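Diaminopropionate ammonia-lyase (Escherichia coli, PDB 4D9I) breaks down both L- and D-alpha,beta-diaminopropionate to pyruvate and ammonia by pyridoxal phosphate-dependent alpha,beta-elimination. Local coordinates at residues Thr118-His123 and Ile285-Ala290; Glu149-Ile154 and Ala159-Thr164; Leu228-Ala231 and Ala235-Gly238. One frame throughout, in Å; residues are numbered along the deposited sequence.

Contact 1 (Thr118-His123 and Ile285-Ala290). With TRS (2-amino-2-hydroxymethyl-propane-1,3-diol), chain D.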
loop_
_atom_site.group_PDB
_atom_site.type_symbol
_atom_site.label_atom_id
_atom_site.label_comp_id
_atom_site.label_asym_id
_atom_site.label_seq_id
_atom_site.Cartn_x
_atom_site.Cartn_y
_atom_site.Cartn_z
ATOM N N THR B 118 32.460 -0.422 -8.212
ATOM C CA THR B 118 31.837 -0.959 -6.997
ATOM C C THR B 118 30.472 -0.303 -6.757
ATOM O O THR B 118 30.305 0.898 -6.963
ATOM C CB THR B 118 32.728 -0.787 -5.744
ATOM O OG1 THR B 118 33.829 -1.700 -5.811
ATOM C CG2 THR B 118 31.936 -1.098 -4.477
ATOM N N THR B 119 29.505 -1.108 -6.316
ATOM C CA THR B 119 28.148 -0.650 -6.111
ATOM C C THR B 119 27.399 -1.505 -5.095
ATOM O O THR B 119 27.709 -2.686 -4.893
ATOM C CB THR B 119 27.337 -0.683 -7.418
ATOM O OG1 THR B 119 26.108 0.049 -7.235
ATOM C CG2 THR B 119 27.038 -2.139 -7.834
ATOM N N ASP B 120 26.396 -0.910 -4.466
ATOM C CA ASP B 120 25.525 -1.706 -3.607
ATOM C C ASP B 120 24.193 -1.921 -4.325
ATOM O O ASP B 120 23.242 -2.446 -3.749
ATOM C CB ASP B 120 25.357 -1.049 -2.234
ATOM C CG ASP B 120 24.718 0.322 -2.322
ATOM O OD1 ASP B 120 24.580 0.984 -1.267
ATOM O OD2 ASP B 120 24.352 0.736 -3.448
ATOM N N GLY B 121 24.129 -1.516 -5.594
ATOM C CA GLY B 121 22.902 -1.673 -6.353
ATOM C C GLY B 121 22.763 -0.863 -7.620
ATOM O O GLY B 121 23.087 -1.353 -8.703
ATOM N N ASN B 122 22.285 0.372 -7.492
ATOM C CA ASN B 122 21.867 1.172 -8.655
ATOM C C ASN B 122 22.980 1.735 -9.534
ATOM O O ASN B 122 22.895 1.710 -10.768
ATOM C CB ASN B 122 20.947 2.301 -8.200
ATOM C CG ASN B 122 19.694 1.775 -7.543
ATOM O OD1 ASN B 122 19.152 0.757 -7.969
ATOM N ND2 ASN B 122 19.229 2.462 -6.518
ATOM N N HIS B 123 24.016 2.253 -8.897
ATOM C CA HIS B 123 25.089 2.875 -9.651
ATOM C C HIS B 123 25.736 1.923 -10.625
ATOM O O HIS B 123 25.939 2.271 -11.802
ATOM C CB HIS B 123 26.134 3.456 -8.719
ATOM C CG HIS B 123 27.414 3.838 -9.430
ATOM N ND1 HIS B 123 27.446 4.773 -10.411
ATOM C CD2 HIS B 123 28.719 3.344 -9.304
ATOM C CE1 HIS B 123 28.713 4.868 -10.884
ATOM N NE2 HIS B 123 29.488 3.993 -10.203
ATOM N N ILE B 285 23.828 -0.711 6.038
ATOM C CA ILE B 285 23.121 0.485 5.525
ATOM C C ILE B 285 22.178 0.225 4.333
ATOM O O ILE B 285 22.547 -0.497 3.399
ATOM C CB ILE B 285 24.145 1.582 5.133
ATOM C CG1 ILE B 285 24.989 2.013 6.347
ATOM C CG2 ILE B 285 23.465 2.774 4.495
ATOM C CD1 ILE B 285 24.192 2.439 7.568
ATOM N N MET B 286 20.979 0.820 4.368
ATOM C CA MET B 286 20.020 0.746 3.247
ATOM C C MET B 286 20.690 1.093 1.905
ATOM O O MET B 286 21.352 2.137 1.769
ATOM C CB MET B 286 18.767 1.618 3.490
ATOM C CG MET B 286 19.016 3.090 3.824
ATOM S SD MET B 286 17.516 4.039 4.220
ATOM C CE MET B 286 17.237 3.497 5.913
ATOM N N ALA B 287 20.533 0.199 0.932
ATOM C CA ALA B 287 21.262 0.292 -0.334
ATOM C C ALA B 287 21.027 1.652 -1.002
ATOM O O ALA B 287 19.894 2.133 -1.066
ATOM C CB ALA B 287 20.872 -0.859 -1.255
ATOM N N GLY B 288 22.102 2.283 -1.468
ATOM C CA GLY B 288 21.984 3.604 -2.081
ATOM C C GLY B 288 22.422 4.731 -1.166
ATOM O O GLY B 288 22.940 5.758 -1.629
ATOM N N LEU B 289 22.245 4.554 0.138
ATOM C CA LEU B 289 22.618 5.628 1.058
ATOM C C LEU B 289 23.844 5.317 1.919
ATOM O O LEU B 289 23.963 5.832 3.033
ATOM C CB LEU B 289 21.408 6.088 1.900
ATOM C CG LEU B 289 20.221 6.662 1.109
ATOM C CD1 LEU B 289 19.044 6.964 2.035
ATOM C CD2 LEU B 289 20.585 7.881 0.270
ATOM N N ALA B 290 24.759 4.497 1.392
ATOM C CA ALA B 290 26.011 4.208 2.082
ATOM C C ALA B 290 26.940 5.411 1.990
ATOM O O ALA B 290 26.931 6.149 0.997
ATOM C CB ALA B 290 26.689 2.963 1.514
HETATM C C TRS D . 26.145 5.292 -2.767
HETATM C C1 TRS D . 27.446 5.923 -3.271
HETATM C C2 TRS D . 26.311 3.838 -2.328
HETATM C C3 TRS D . 25.153 5.416 -3.901
HETATM N N TRS D . 25.630 6.044 -1.593
HETATM O O1 TRS D . 28.439 5.828 -2.253
HETATM O O2 TRS D . 25.173 3.433 -1.541
HETATM O O3 TRS D . 25.664 4.722 -5.044
#
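Asp120 and Ala287 bring the two backbones closest, their CA atoms 5.7 Å apart. Residues 285-290 fold into a type II beta turn from Met286 to Leu289, closed by a bond from Leu289 N to Met286 O, and the positive phi of Gly288 (103°) suits a glycine at its third position. Opposite, Thr119 OG1 accepts from Gly121 N in an ST turn, and Gly121 is the N-cap of helix 122-133. The Asp120 carboxylate spans the gap. Its chi1 of 61° sets CG between the backbone N and the carbonyl carbon, which sends OD1 to the turn. Gly288 N donates to Asp120 OD1 at 2.8 Å, almost straight (177°) but from above the carboxylate plane. A bound Tris molecule donates from its O2 to the same OD1, at 2.5 Å. Ala290 N donates to Tris O2 at 3.1 Å, while Tris N donates to Gly288 O at 2.7 Å and to Ala290 O. Beside this polar join, Ala287 CB packs 3.8 Å from Asp120 O. Were Asp120 replaced by an alanine, Gly288 N and the Tris hydroxyl would probably lose their shared acceptor, and a gap would open against the turn. With Asn122 ND2 bonded to O3 of the pyridoxal-lysine at position 77, and Asp120 the inferred proton acceptor for the L-isomer, this is the active-site cleft of a fold type II enzyme.

Contact 2 (Glu149-Ile154 and Ala159-Thr164)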
loop_
_atom_site.group_PDB
_atom_site.type_symbol
_atom_site.label_atom_id
_atom_site.label_comp_id
_atom_site.label_asym_id
_atom_site.label_seq_id
_atom_site.Cartn_x
_atom_site.Cartn_y
_atom_site.Cartn_z
ATOM N N GLU B 149 19.115 -10.441 -6.135
ATOM C CA GLU B 149 18.386 -9.808 -7.234
ATOM C C GLU B 149 19.181 -8.692 -7.898
ATOM O O GLU B 149 19.152 -8.550 -9.119
ATOM C CB GLU B 149 17.036 -9.255 -6.767
ATOM C CG GLU B 149 16.172 -8.750 -7.915
ATOM C CD GLU B 149 14.851 -8.133 -7.471
ATOM O OE1 GLU B 149 14.508 -8.206 -6.281
ATOM O OE2 GLU B 149 14.152 -7.581 -8.333
ATOM N N ARG B 150 19.880 -7.898 -7.096
ATOM C CA ARG B 150 20.646 -6.783 -7.630
ATOM C C ARG B 150 21.884 -7.286 -8.400
ATOM O O ARG B 150 22.242 -6.732 -9.452
ATOM C CB ARG B 150 21.025 -5.800 -6.520
ATOM C CG ARG B 150 19.843 -5.090 -5.885
ATOM C CD ARG B 150 20.293 -4.158 -4.774
ATOM N NE ARG B 150 19.200 -3.279 -4.388
ATOM C CZ ARG B 150 18.685 -3.172 -3.166
ATOM N NH1 ARG B 150 19.173 -3.860 -2.143
ATOM N NH2 ARG B 150 17.683 -2.331 -2.969
ATOM N N VAL B 151 22.508 -8.344 -7.882
ATOM C CA VAL B 151 23.593 -9.055 -8.568
ATOM C C VAL B 151 23.096 -9.505 -9.936
ATOM O O VAL B 151 23.702 -9.207 -10.966
ATOM C CB VAL B 151 24.064 -10.285 -7.747
ATOM C CG1 VAL B 151 25.051 -11.128 -8.536
ATOM C CG2 VAL B 151 24.653 -9.840 -6.416
ATOM N N ASP B 152 21.954 -10.189 -9.923
ATOM C CA ASP B 152 21.352 -10.723 -11.133
ATOM C C ASP B 152 20.973 -9.634 -12.147
ATOM O O ASP B 152 21.124 -9.844 -13.351
ATOM C CB ASP B 152 20.173 -11.651 -10.773
ATOM C CG ASP B 152 20.646 -12.979 -10.158
ATOM O OD1 ASP B 152 21.859 -13.264 -10.218
ATOM O OD2 ASP B 152 19.814 -13.736 -9.599
ATOM N N ALA B 153 20.522 -8.474 -11.669
ATOM C CA ALA B 153 20.190 -7.340 -12.552
ATOM C C ALA B 153 21.409 -6.918 -13.359
ATOM O O ALA B 153 21.313 -6.591 -14.532
ATOM C CB ALA B 153 19.664 -6.150 -11.753
ATOM N N ILE B 154 22.559 -6.944 -12.714
ATOM C CA ILE B 154 23.815 -6.591 -13.377
ATOM C C ILE B 154 24.285 -7.677 -14.356
ATOM O O ILE B 154 24.618 -7.380 -15.511
ATOM C CB ILE B 154 24.864 -6.189 -12.328
ATOM C CG1 ILE B 154 24.455 -4.812 -11.743
ATOM C CG2 ILE B 154 26.258 -6.134 -12.946
ATOM C CD1 ILE B 154 24.982 -4.528 -10.353
ATOM N N ALA B 159 27.387 -7.852 -17.977
ATOM C CA ALA B 159 28.559 -7.412 -17.242
ATOM C C ALA B 159 28.951 -8.496 -16.249
ATOM O O ALA B 159 28.117 -9.310 -15.877
ATOM C CB ALA B 159 28.228 -6.118 -16.499
ATOM N N GLU B 160 30.204 -8.503 -15.810
ATOM C CA GLU B 160 30.609 -9.400 -14.734
ATOM C C GLU B 160 30.182 -8.771 -13.433
ATOM O O GLU B 160 30.091 -7.533 -13.321
ATOM C CB GLU B 160 32.117 -9.617 -14.702
ATOM C CG GLU B 160 32.804 -9.509 -16.048
ATOM C CD GLU B 160 32.767 -10.786 -16.852
ATOM O OE1 GLU B 160 33.772 -11.067 -17.539
ATOM O OE2 GLU B 160 31.744 -11.503 -16.807
ATOM N N CYS B 161 29.901 -9.614 -12.446
ATOM C CA CYS B 161 29.492 -9.115 -11.141
ATOM C C CYS B 161 29.942 -10.041 -10.019
ATOM O O CYS B 161 29.463 -11.171 -9.887
ATOM C CB CYS B 161 27.986 -8.882 -11.086
ATOM S SG CYS B 161 27.484 -8.032 -9.578
ATOM N N ILE B 162 30.859 -9.531 -9.208
ATOM C CA ILE B 162 31.541 -10.308 -8.182
ATOM C C ILE B 162 31.121 -9.783 -6.813
ATOM O O ILE B 162 31.240 -8.586 -6.537
ATOM C CB ILE B 162 33.075 -10.224 -8.367
ATOM C CG1 ILE B 162 33.535 -11.066 -9.576
ATOM C CG2 ILE B 162 33.824 -10.724 -7.133
ATOM C CD1 ILE B 162 33.806 -10.290 -10.857
ATOM N N VAL B 163 30.587 -10.672 -5.978
ATOM C CA VAL B 163 30.234 -10.328 -4.602
ATOM C C VAL B 163 31.439 -10.653 -3.727
ATOM O O VAL B 163 31.863 -11.806 -3.650
ATOM C CB VAL B 163 28.986 -11.099 -4.096
ATOM C CG1 VAL B 163 28.603 -10.660 -2.685
ATOM C CG2 VAL B 163 27.810 -10.907 -5.043
ATOM N N THR B 164 31.992 -9.630 -3.085
ATOM C CA THR B 164 33.186 -9.798 -2.261
ATOM C C THR B 164 32.831 -10.192 -0.828
ATOM O O THR B 164 31.667 -10.419 -0.505
ATOM C CB THR B 164 34.064 -8.530 -2.251
ATOM O OG1 THR B 164 33.491 -7.548 -1.376
ATOM C CG2 THR B 164 34.217 -7.955 -3.668
#
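Ala159 meets Ile154 just before strand 160-163 begins: its CB lies 4.1 Å from Ile154 CG2 and about as near to the carbonyl oxygen of Ile154. The chain then runs back along helix 149-154, the two short axes 8.2 Å apart at their closest and 157° from parallel, so strand and helix point in nearly opposite directions. Cys161 is the next residue to turn its CB to the helix. That CB sits 3.7 Å from Ile154 CG2, and with chi1 at -171° SG stands opposite the backbone N, on the carbonyl side. From there SG reaches Val151 CG1 and Ile154 CG2, both at 4.1 Å, bridging successive helix turns. Val163 closes the row: its CG2 touches Val151 CG2 at 3.6 Å, the two valine side chains crossing at about a right angle. Val151 thus splits its branches, CG1 to the sulfur and CG2 to the valine. The side-chain contacts are apolar. They form the second half of a beta-alpha-beta crossover from strand 137-142 through helix 148-155; strand 160-163, outermost within this chain in a four-stranded parallel sheet, is bonded to 137-142 by backbone pairs such as Glu160 with Ala138. Ile154 also touches Ile140, and Ala159 meets Ala128 of helix 122-133.

Contact 3 (Leu228-Ala231 and Ala235-Gly238)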
loop_
_atom_site.group_PDB
_atom_site.type_symbol
_atom_site.label_atom_id
_atom_site.label_comp_id
_atom_site.label_asym_id
_atom_site.label_seq_id
_atom_site.Cartn_x
_atom_site.Cartn_y
_atom_site.Cartn_z
ATOM N N LEU B 228 13.542 17.982 -0.099
ATOM C CA LEU B 228 14.178 16.972 0.716
ATOM C C LEU B 228 15.027 16.105 -0.191
ATOM O O LEU B 228 14.545 15.579 -1.204
ATOM C CB LEU B 228 13.154 16.140 1.503
ATOM C CG LEU B 228 12.770 16.809 2.845
ATOM C CD1 LEU B 228 11.818 17.978 2.614
ATOM C CD2 LEU B 228 12.147 15.825 3.837
ATOM N N LEU B 229 16.292 15.969 0.169
ATOM C CA LEU B 229 17.225 15.218 -0.638
ATOM C C LEU B 229 17.939 14.186 0.233
ATOM O O LEU B 229 18.719 14.544 1.123
ATOM C CB LEU B 229 18.234 16.187 -1.309
ATOM C CG LEU B 229 17.677 17.187 -2.342
ATOM C CD1 LEU B 229 18.736 18.230 -2.730
ATOM C CD2 LEU B 229 17.169 16.449 -3.582
ATOM N N GLN B 230 17.685 12.910 -0.028
ATOM C CA GLN B 230 18.391 11.839 0.669
ATOM C C GLN B 230 19.837 11.781 0.187
ATOM O O GLN B 230 20.104 12.022 -0.988
ATOM C CB GLN B 230 17.698 10.475 0.497
ATOM C CG GLN B 230 17.517 9.970 -0.936
ATOM C CD GLN B 230 16.205 10.452 -1.551
ATOM O OE1 GLN B 230 16.068 11.624 -1.875
ATOM N NE2 GLN B 230 15.247 9.552 -1.703
ATOM N N ALA B 231 20.768 11.480 1.086
ATOM C CA ALA B 231 22.186 11.560 0.726
ATOM C C ALA B 231 23.000 10.408 1.245
ATOM O O ALA B 231 23.057 10.163 2.461
ATOM C CB ALA B 231 22.781 12.870 1.208
ATOM N N ALA B 235 26.328 12.727 -3.870
ATOM C CA ALA B 235 26.499 13.061 -5.297
ATOM C C ALA B 235 25.160 13.530 -5.879
ATOM O O ALA B 235 25.094 14.574 -6.525
ATOM C CB ALA B 235 27.087 11.889 -6.091
ATOM N N MET B 236 24.091 12.769 -5.628
ATOM C CA MET B 236 22.761 13.192 -6.050
ATOM C C MET B 236 22.384 14.544 -5.435
ATOM O O MET B 236 22.048 15.476 -6.169
ATOM C CB MET B 236 21.677 12.145 -5.742
ATOM C CG MET B 236 20.299 12.506 -6.323
ATOM S SD MET B 236 19.314 13.709 -5.387
ATOM C CE MET B 236 18.742 12.709 -4.023
ATOM N N ALA B 237 22.422 14.649 -4.103
ATOM C CA ALA B 237 22.035 15.912 -3.433
ATOM C C ALA B 237 22.857 17.078 -3.966
ATOM O O ALA B 237 22.316 18.139 -4.268
ATOM C CB ALA B 237 22.167 15.806 -1.906
ATOM N N GLY B 238 24.165 16.887 -4.116
ATOM C CA GLY B 238 25.027 17.978 -4.595
ATOM C C GLY B 238 24.612 18.436 -5.991
ATOM O O GLY B 238 24.370 19.618 -6.225
HETATM O O HOH W 1 22.407 12.562 -2.471
#
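The Gln230 amide, the one flat side-chain group here, is met by Met236 at its oxygen end: CE lies 3.6 Å from OE1, well out of the amide plane yet not squarely above it. At the other end NE2 donates to Ser339 O and Ile374 O, two bonds that fix the rotation of the amide and leave OE1 turned to the methionine. The Gln230 CB itself points away from the helix; the bend at chi2 (-89°) brings the amide back. Met236 comes to meet it with a chain folded at chi2 and chi3, which lays CE 3.4 Å from the backbone oxygen of Gln230 as well, so the methyl touches both oxygens of that residue on one side. The sulfur packs on Leu229, SD 3.9 Å from CD2, with CE close to the same leucine methyl. Leu229 divides its surface between two helix residues: CD2 goes to Met236, CD1 rests against Ala237 O, and CB packs 4.0 Å from Ala237 CB. Ala231 CB adds a looser touch at 4.3 Å to the Ala237 methyl. The polar link between the segments is a water that donates to Gln230 O at 2.8 Å and accepts from Ala237 N at 2.6 Å, satisfying an N-H of the first helical turn. Just before it, Met236 N donates to the phosphate oxygen OP2 of the pyridoxal-lysine at position 77, as expected of a glycine-rich turn presenting a helix start to a phosphate. Strand 226-230 lies between strands 254-260 and 370-375, with Leu229 bonded to Ile256 and Val258. Helix 235-248 leads on to 254-260 as a beta-alpha-beta unit, while Leu228 and Gln230 touch helix 338-352.

Contacts 2 and 3 follow one another along the chain, and both are nested within the long loop that contact 1 closes. Their centres are 25 Å apart and they do not touch, and each belongs to a different sheet: contact 2 to the four-stranded parallel sheet, contact 3 to the larger mixed one. Contact 1 lies between, with its centre 13 Å from contact 2 and 14 Å from contact 3. Arg150 packs on Asp120, Gly121 and Ala287, while Leu289 CD2 reaches Ala231 C at 3.6 Å. The active-site turn and the Asp120 loop are thus backed by beta-alpha-beta units of both sheets, consistent with a catalytic cleft between two lobes.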